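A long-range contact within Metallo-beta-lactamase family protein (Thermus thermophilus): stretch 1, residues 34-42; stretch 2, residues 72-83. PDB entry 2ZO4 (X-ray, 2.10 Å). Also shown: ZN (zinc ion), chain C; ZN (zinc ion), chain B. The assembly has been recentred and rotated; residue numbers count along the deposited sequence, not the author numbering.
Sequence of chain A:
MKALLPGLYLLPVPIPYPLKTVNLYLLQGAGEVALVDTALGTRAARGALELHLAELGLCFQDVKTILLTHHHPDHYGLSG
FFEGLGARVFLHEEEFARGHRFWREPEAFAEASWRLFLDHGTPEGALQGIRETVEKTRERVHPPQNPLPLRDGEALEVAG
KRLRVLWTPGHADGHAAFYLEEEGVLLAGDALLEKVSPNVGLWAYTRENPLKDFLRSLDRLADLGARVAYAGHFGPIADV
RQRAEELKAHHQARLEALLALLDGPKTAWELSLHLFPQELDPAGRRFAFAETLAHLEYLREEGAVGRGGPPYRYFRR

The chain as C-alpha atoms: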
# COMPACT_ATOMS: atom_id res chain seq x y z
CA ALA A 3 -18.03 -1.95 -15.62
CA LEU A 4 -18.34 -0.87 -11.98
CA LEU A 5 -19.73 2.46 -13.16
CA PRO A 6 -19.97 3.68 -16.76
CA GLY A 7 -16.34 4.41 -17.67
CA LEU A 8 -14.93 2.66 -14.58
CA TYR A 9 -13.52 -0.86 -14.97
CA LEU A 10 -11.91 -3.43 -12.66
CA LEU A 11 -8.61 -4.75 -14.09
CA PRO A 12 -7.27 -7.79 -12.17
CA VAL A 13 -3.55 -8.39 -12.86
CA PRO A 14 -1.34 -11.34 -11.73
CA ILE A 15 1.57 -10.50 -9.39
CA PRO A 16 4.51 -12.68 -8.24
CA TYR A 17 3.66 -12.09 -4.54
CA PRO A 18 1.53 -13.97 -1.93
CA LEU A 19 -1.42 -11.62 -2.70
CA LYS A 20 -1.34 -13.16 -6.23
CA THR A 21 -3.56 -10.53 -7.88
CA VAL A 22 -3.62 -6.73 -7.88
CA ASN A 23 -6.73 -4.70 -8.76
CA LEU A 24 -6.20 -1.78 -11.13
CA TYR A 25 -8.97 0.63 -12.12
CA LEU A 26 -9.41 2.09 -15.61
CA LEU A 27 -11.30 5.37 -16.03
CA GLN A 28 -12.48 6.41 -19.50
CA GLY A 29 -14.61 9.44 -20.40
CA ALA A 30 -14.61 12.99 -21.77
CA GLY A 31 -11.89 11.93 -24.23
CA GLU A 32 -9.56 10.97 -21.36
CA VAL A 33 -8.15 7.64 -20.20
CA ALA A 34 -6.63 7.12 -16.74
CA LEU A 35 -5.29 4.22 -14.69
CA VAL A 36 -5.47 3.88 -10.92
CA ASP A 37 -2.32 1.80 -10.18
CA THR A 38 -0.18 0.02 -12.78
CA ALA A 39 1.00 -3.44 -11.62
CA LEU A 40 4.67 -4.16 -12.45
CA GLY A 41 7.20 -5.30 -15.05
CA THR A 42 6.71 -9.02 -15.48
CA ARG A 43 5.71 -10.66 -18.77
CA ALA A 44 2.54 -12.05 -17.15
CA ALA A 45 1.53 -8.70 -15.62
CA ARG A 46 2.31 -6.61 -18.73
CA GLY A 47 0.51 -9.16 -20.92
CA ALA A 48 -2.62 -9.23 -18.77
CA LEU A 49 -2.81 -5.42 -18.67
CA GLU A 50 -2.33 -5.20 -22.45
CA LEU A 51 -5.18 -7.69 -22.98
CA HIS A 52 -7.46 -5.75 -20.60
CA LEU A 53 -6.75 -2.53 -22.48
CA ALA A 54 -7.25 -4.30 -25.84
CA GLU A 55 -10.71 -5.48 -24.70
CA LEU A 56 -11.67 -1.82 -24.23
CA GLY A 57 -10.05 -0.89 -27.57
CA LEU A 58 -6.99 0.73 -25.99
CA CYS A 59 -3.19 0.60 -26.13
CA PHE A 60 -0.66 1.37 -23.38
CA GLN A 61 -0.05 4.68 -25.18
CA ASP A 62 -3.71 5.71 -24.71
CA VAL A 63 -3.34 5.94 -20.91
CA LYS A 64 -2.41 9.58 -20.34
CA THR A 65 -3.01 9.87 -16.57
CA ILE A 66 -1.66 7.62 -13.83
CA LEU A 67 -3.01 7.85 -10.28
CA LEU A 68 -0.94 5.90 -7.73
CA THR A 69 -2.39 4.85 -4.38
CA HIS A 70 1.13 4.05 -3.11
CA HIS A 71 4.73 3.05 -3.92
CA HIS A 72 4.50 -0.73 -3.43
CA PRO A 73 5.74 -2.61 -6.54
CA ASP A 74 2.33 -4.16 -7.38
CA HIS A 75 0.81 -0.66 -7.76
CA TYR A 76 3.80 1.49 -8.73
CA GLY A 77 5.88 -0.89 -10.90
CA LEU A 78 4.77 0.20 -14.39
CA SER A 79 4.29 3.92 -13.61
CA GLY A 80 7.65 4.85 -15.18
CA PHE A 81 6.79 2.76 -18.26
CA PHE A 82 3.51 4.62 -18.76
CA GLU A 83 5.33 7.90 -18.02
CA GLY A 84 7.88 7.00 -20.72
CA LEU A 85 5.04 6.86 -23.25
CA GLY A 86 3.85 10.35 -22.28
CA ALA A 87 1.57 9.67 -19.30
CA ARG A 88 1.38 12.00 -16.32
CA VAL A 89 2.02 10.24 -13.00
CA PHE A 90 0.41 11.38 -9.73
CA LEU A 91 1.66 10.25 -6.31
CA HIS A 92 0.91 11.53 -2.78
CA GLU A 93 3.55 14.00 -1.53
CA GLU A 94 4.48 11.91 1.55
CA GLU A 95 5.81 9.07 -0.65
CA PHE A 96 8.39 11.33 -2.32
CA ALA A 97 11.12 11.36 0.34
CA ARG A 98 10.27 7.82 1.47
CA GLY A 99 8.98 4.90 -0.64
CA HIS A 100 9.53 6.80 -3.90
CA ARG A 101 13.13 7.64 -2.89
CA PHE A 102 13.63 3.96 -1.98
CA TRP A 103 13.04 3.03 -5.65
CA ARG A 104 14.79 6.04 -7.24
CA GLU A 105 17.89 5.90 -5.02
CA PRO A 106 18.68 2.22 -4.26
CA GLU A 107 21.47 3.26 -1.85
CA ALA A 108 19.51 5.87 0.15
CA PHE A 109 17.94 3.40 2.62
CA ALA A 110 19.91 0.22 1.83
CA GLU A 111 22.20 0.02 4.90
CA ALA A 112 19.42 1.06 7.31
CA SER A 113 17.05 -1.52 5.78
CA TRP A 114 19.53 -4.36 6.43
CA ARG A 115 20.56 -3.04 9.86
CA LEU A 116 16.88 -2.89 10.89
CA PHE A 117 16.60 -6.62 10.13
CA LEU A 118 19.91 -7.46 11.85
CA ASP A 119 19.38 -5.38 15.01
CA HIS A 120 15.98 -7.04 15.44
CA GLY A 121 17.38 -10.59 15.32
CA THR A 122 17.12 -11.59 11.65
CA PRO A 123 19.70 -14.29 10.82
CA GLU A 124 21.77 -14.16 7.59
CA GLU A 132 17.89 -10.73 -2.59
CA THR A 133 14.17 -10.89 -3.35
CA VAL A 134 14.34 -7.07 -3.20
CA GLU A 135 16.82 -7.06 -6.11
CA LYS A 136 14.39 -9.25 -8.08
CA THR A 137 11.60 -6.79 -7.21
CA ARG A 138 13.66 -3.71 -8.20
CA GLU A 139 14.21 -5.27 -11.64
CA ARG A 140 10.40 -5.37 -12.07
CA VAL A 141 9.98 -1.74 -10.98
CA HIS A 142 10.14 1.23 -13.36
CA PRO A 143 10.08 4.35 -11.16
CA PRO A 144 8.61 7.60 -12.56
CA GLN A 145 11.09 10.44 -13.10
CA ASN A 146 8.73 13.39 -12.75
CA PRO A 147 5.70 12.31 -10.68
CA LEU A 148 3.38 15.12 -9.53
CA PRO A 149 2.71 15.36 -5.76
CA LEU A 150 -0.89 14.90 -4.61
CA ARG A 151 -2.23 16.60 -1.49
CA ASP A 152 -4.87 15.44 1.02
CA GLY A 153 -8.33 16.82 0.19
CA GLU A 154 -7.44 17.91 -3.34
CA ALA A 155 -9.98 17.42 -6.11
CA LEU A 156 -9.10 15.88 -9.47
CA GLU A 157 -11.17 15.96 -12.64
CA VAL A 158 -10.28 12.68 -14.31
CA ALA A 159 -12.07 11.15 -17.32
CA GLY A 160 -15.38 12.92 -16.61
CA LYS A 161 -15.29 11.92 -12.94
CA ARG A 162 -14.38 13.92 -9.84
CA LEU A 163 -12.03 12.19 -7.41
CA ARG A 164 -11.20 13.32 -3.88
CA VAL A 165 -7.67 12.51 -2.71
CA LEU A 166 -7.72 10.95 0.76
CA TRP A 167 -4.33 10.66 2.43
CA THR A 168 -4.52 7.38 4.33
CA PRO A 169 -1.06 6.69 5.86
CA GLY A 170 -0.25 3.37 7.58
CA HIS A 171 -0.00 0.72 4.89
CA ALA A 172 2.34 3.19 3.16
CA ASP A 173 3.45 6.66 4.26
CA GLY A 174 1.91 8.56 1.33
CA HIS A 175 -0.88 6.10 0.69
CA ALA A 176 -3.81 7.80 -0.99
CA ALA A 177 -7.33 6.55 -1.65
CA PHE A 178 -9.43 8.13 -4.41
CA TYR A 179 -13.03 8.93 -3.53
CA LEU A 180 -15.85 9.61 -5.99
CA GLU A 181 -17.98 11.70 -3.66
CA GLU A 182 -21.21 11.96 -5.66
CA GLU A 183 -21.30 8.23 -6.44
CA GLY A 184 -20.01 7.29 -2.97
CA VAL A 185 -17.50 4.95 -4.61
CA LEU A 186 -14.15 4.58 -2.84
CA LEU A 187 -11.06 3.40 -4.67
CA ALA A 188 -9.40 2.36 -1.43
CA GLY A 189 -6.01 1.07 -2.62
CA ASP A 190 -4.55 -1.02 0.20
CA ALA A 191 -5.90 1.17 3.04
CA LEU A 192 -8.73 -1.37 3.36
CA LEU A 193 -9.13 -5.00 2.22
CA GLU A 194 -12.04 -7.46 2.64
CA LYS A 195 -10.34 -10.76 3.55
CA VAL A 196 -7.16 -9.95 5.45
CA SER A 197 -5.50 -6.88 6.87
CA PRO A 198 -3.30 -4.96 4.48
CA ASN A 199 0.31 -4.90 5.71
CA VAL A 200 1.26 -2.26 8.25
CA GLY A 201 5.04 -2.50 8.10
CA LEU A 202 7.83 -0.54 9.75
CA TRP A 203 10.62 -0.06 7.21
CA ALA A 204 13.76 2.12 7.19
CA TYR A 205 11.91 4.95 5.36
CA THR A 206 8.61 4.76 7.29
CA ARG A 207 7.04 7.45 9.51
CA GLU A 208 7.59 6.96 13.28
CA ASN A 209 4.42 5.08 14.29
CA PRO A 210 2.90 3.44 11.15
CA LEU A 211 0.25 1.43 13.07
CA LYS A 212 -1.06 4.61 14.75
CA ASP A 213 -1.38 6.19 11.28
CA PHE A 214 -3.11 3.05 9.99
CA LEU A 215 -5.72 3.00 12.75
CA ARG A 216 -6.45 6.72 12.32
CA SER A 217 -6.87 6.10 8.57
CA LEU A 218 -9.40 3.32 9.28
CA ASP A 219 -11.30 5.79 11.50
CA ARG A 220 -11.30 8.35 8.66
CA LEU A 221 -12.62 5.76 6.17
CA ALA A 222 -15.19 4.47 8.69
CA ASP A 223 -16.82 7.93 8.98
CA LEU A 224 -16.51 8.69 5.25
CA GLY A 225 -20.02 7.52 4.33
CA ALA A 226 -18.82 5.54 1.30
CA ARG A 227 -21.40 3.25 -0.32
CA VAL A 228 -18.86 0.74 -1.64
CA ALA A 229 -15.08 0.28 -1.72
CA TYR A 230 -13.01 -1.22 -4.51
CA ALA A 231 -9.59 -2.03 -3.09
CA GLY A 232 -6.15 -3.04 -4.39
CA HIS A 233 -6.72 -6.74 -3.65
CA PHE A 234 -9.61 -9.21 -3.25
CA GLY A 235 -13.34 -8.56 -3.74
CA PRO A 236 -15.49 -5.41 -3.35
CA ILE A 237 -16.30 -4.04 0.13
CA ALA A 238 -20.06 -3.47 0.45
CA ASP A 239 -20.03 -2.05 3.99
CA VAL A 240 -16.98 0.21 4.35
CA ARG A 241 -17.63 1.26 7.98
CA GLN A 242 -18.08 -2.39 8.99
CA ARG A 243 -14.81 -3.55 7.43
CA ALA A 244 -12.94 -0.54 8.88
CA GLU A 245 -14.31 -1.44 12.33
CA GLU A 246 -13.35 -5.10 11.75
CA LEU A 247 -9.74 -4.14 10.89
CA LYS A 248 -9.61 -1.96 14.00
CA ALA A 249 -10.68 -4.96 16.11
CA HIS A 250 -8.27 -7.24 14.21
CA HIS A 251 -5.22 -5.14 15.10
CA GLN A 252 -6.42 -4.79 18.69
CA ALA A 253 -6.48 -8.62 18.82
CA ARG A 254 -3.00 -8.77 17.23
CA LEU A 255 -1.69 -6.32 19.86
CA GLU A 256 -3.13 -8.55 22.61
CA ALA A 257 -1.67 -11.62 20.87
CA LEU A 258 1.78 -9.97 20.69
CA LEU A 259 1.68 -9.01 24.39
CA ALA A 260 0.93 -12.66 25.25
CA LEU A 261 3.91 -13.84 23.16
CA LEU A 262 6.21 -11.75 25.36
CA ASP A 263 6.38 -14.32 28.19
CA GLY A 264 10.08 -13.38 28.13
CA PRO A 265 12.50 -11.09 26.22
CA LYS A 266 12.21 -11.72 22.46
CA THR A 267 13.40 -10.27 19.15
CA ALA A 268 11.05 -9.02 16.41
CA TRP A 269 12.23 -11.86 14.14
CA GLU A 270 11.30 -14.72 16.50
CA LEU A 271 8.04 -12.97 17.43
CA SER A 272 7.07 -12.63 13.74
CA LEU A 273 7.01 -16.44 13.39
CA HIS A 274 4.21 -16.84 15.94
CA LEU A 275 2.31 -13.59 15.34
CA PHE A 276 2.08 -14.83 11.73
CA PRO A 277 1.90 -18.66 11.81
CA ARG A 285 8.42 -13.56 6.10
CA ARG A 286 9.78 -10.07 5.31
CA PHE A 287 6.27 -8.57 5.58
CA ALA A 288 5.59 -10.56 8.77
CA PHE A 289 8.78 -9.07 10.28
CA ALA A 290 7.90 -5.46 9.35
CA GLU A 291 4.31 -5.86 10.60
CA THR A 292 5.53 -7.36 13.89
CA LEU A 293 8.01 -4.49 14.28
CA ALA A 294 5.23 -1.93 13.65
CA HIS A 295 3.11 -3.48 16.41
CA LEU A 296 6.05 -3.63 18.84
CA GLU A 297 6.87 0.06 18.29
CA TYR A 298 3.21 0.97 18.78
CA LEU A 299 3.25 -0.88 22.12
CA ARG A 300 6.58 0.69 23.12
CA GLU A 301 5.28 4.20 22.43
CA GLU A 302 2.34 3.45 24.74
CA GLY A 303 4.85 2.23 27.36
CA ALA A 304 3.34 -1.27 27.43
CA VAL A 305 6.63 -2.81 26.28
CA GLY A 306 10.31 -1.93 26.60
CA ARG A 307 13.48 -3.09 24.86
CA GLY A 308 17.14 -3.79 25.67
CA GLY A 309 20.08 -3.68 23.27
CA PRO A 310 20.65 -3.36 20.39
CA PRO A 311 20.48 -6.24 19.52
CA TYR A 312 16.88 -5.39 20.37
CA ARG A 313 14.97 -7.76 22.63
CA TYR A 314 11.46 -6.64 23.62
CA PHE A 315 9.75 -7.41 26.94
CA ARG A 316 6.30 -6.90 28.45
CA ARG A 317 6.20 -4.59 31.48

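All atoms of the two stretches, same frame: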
# COMPACT_ATOMS: atom_id res chain seq x y z
N ALA A 34 -7.49 7.13 -17.91
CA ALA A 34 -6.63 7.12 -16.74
C ALA A 34 -6.58 5.74 -16.09
O ALA A 34 -7.55 5.00 -16.14
CB ALA A 34 -7.10 8.14 -15.73
N LEU A 35 -5.43 5.42 -15.50
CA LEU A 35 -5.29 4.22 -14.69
C LEU A 35 -5.03 4.55 -13.22
O LEU A 35 -4.20 5.41 -12.91
CB LEU A 35 -4.15 3.34 -15.20
CG LEU A 35 -4.45 2.12 -16.07
CD1 LEU A 35 -3.14 1.47 -16.48
CD2 LEU A 35 -5.34 1.10 -15.36
N VAL A 36 -5.77 3.88 -12.34
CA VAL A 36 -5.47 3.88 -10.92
C VAL A 36 -4.62 2.63 -10.67
O VAL A 36 -5.12 1.50 -10.78
CB VAL A 36 -6.75 3.88 -10.05
CG1 VAL A 36 -6.40 3.80 -8.57
CG2 VAL A 36 -7.59 5.13 -10.33
N ASP A 37 -3.34 2.85 -10.36
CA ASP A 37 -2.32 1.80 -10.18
C ASP A 37 -1.96 1.08 -11.49
O ASP A 37 -2.70 1.17 -12.48
CB ASP A 37 -2.71 0.84 -9.04
CG ASP A 37 -2.75 1.54 -7.69
OD1 ASP A 37 -2.11 2.61 -7.55
OD2 ASP A 37 -3.43 1.04 -6.76
N THR A 38 -0.81 0.40 -11.51
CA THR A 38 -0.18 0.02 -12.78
C THR A 38 0.43 -1.39 -12.84
O THR A 38 1.02 -1.75 -13.86
CB THR A 38 0.97 0.99 -13.16
OG1 THR A 38 1.99 0.96 -12.15
CG2 THR A 38 0.47 2.41 -13.33
N ALA A 39 0.28 -2.17 -11.77
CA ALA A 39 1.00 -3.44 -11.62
C ALA A 39 2.51 -3.24 -11.75
O ALA A 39 3.05 -2.24 -11.28
CB ALA A 39 0.48 -4.49 -12.61
N LEU A 40 3.20 -4.18 -12.40
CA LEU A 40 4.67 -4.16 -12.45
C LEU A 40 5.22 -4.91 -13.66
O LEU A 40 4.48 -5.57 -14.39
CB LEU A 40 5.26 -4.71 -11.14
CG LEU A 40 5.28 -6.22 -10.87
CD1 LEU A 40 6.02 -6.49 -9.57
CD2 LEU A 40 3.88 -6.83 -10.83
N GLY A 41 6.54 -4.81 -13.85
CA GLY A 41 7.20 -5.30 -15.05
C GLY A 41 7.55 -6.78 -15.04
O GLY A 41 8.71 -7.15 -14.90
N THR A 42 6.52 -7.62 -15.16
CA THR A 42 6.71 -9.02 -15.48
C THR A 42 6.01 -9.24 -16.81
O THR A 42 5.15 -8.44 -17.19
CB THR A 42 6.12 -9.99 -14.42
OG1 THR A 42 4.69 -9.93 -14.44
CG2 THR A 42 6.64 -9.66 -13.03
N HIS A 72 4.22 0.70 -3.42
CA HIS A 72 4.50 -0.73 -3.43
C HIS A 72 4.55 -1.24 -4.87
O HIS A 72 3.81 -0.73 -5.73
CB HIS A 72 3.50 -1.52 -2.57
CG HIS A 72 3.61 -1.24 -1.10
ND1 HIS A 72 2.64 -1.63 -0.20
CD2 HIS A 72 4.56 -0.59 -0.38
CE1 HIS A 72 2.99 -1.24 1.01
NE2 HIS A 72 4.15 -0.61 0.93
N PRO A 73 5.43 -2.22 -5.16
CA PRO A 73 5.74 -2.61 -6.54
C PRO A 73 4.52 -3.04 -7.36
O PRO A 73 4.45 -2.75 -8.55
CB PRO A 73 6.71 -3.79 -6.36
CG PRO A 73 6.52 -4.26 -4.95
CD PRO A 73 6.17 -3.03 -4.18
N ASP A 74 3.56 -3.71 -6.72
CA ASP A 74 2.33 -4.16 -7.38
C ASP A 74 1.38 -3.04 -7.83
O ASP A 74 0.42 -3.29 -8.57
CB ASP A 74 1.59 -5.20 -6.51
CG ASP A 74 1.33 -4.70 -5.09
OD1 ASP A 74 2.21 -4.03 -4.50
OD2 ASP A 74 0.24 -5.01 -4.56
N HIS A 75 1.64 -1.81 -7.40
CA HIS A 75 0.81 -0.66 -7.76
C HIS A 75 1.61 0.37 -8.56
O HIS A 75 1.08 1.07 -9.42
CB HIS A 75 0.24 -0.01 -6.49
CG HIS A 75 -0.60 -0.93 -5.66
ND1 HIS A 75 -1.98 -0.91 -5.69
CD2 HIS A 75 -0.26 -1.91 -4.79
CE1 HIS A 75 -2.45 -1.83 -4.87
NE2 HIS A 75 -1.43 -2.45 -4.31
N TYR A 76 2.91 0.41 -8.30
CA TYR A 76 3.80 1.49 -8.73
C TYR A 76 4.76 1.04 -9.85
O TYR A 76 5.36 1.87 -10.53
CB TYR A 76 4.56 1.94 -7.49
CG TYR A 76 5.76 2.86 -7.61
CD1 TYR A 76 5.67 4.20 -7.24
CD2 TYR A 76 7.02 2.37 -7.97
CE1 TYR A 76 6.79 5.04 -7.29
CE2 TYR A 76 8.13 3.20 -8.04
CZ TYR A 76 8.01 4.53 -7.69
OH TYR A 76 9.12 5.34 -7.75
N GLY A 77 4.86 -0.28 -10.04
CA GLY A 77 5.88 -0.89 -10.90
C GLY A 77 5.94 -0.46 -12.36
O GLY A 77 7.03 -0.32 -12.92
N LEU A 78 4.79 -0.24 -12.99
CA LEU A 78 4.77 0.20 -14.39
C LEU A 78 4.59 1.71 -14.60
O LEU A 78 4.52 2.16 -15.75
CB LEU A 78 3.73 -0.59 -15.20
CG LEU A 78 4.06 -2.04 -15.57
CD1 LEU A 78 2.93 -2.65 -16.39
CD2 LEU A 78 5.39 -2.15 -16.33
N SER A 79 4.54 2.48 -13.52
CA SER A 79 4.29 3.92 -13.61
C SER A 79 5.31 4.66 -14.48
O SER A 79 4.95 5.56 -15.25
CB SER A 79 4.18 4.56 -12.23
OG SER A 79 5.36 4.38 -11.46
N GLY A 80 6.58 4.28 -14.35
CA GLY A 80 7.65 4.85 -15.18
C GLY A 80 7.56 4.44 -16.64
O GLY A 80 7.99 5.19 -17.51
N PHE A 81 7.02 3.24 -16.89
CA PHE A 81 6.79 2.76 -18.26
C PHE A 81 5.72 3.61 -18.94
O PHE A 81 5.94 4.13 -20.04
CB PHE A 81 6.40 1.27 -18.28
CG PHE A 81 5.85 0.80 -19.62
CD1 PHE A 81 6.68 0.66 -20.73
CD2 PHE A 81 4.49 0.49 -19.76
CE1 PHE A 81 6.17 0.23 -21.96
CE2 PHE A 81 3.97 0.05 -20.98
CZ PHE A 81 4.82 -0.08 -22.09
N PHE A 82 4.58 3.75 -18.28
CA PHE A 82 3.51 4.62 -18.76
C PHE A 82 3.99 6.06 -18.91
O PHE A 82 3.71 6.70 -19.93
CB PHE A 82 2.28 4.53 -17.86
CG PHE A 82 1.45 3.30 -18.09
CD1 PHE A 82 1.45 2.26 -17.17
CD2 PHE A 82 0.67 3.18 -19.24
CE1 PHE A 82 0.68 1.12 -17.38
CE2 PHE A 82 -0.10 2.04 -19.47
CZ PHE A 82 -0.10 1.01 -18.53
N GLU A 83 4.74 6.55 -17.93
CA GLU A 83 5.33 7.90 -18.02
C GLU A 83 6.23 8.05 -19.24
O GLU A 83 6.21 9.08 -19.90
CB GLU A 83 6.10 8.25 -16.74
CG GLU A 83 6.41 9.74 -16.60
CD GLU A 83 7.47 10.02 -15.55
OE1 GLU A 83 8.48 9.29 -15.51
OE2 GLU A 83 7.29 10.97 -14.76
ZN ZN C . -1.12 -3.99 -2.98
ZN ZN B . 0.56 -2.19 -0.77
O HOH W 1 0.61 -3.74 -2.05

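The strongest polar link between the two stretches joins a carboxylate to a zinc-binding imidazole. His75 ND1 donates a hydrogen bond to Asp37 OD2 at 2.7 Å with a nearly straight N-H...O angle of 163°, and the carboxylate oxygen lies at the edge of the ring, close to its plane. The other ring nitrogen, His75 NE2, binds the chain C zinc at 2.1 Å. With ND1 carrying the proton, NE2 is left with its lone pair for the metal, so Asp37 acts as a second-shell residue that orients the ligand. Both oxygens of Asp37 also have hydrogen-bonding partners elsewhere in the structure, which holds the carboxylate in place.

Two further ligands come from the same turn of chain. Asp74 OD2 coordinates the chain C zinc at 2.3 Å, and His72 ND1 coordinates the chain B zinc at 2.2 Å. Water 1 lies 2.0 Å from each zinc through its O atom and thus bridges the pair, as suits a metallo-beta-lactamase family protein; it also donates a weak hydrogen bond to Asp74 OD1, 2.9 Å from the water O.

Next to the Asp37 contact, Thr38 fastens the loop to the short helical segment that begins at Pro73. The carbonyl oxygen His75 O receives two hydrogen bonds from this one residue, from Thr38 N at 2.9 Å and from Thr38 OG1, also at 2.9 Å. Having given its proton to that carbonyl, the hydroxyl can still accept, and Leu78 N makes a weak hydrogen bond to Thr38 OG1 at 3.2 Å. The p rotamer of Thr38, with CB directed toward the second stretch, places the hydroxyl between these groups. A second weak bond runs from Leu78 N to Ala39 O, also at 3.2 Å, so this amide is shared between two acceptors.

The backbones are closest where stretch 1, having left its strand after Val36, passes along the turn of stretch 2. Ala39 CA approaches Asp74 O at 3.1 Å in a CA-H...O contact, and Leu40 CA lies only 3.8 Å from Gly77 CA. The lack of a side chain at Gly77 is what permits this approach: an ideal CB there would point toward stretch 1 and clash with Leu40 CB at 2.4 Å and Ala39 O at 2.7 Å. On the stretch 2 side, the type I turn from Tyr76 to Ser79 is braced by Ser79 OG, which donates to Tyr76 O at 2.7 Å, and the chain then enters the next helix.

Beyond these bonds the contact is completed by packing. Leu78 points toward stretch 1 and lies against its backbone, with Leu78 CG 3.6 Å from Leu40 C and Leu78 CD2 3.8 Å from Gly41 N. Phe82, one helical turn on, makes an apolar contact with Leu35, whose CD1 lies 3.7 Å from Phe82 CZ, and Thr38 CG2 comes within 4.0 Å of Phe82 CD1; both approach the ring obliquely. A second apolar pair brings Leu40 CD1 to 4.3 Å from Pro73 CB. Altogether the contact buries 560 Å², summed over both sides.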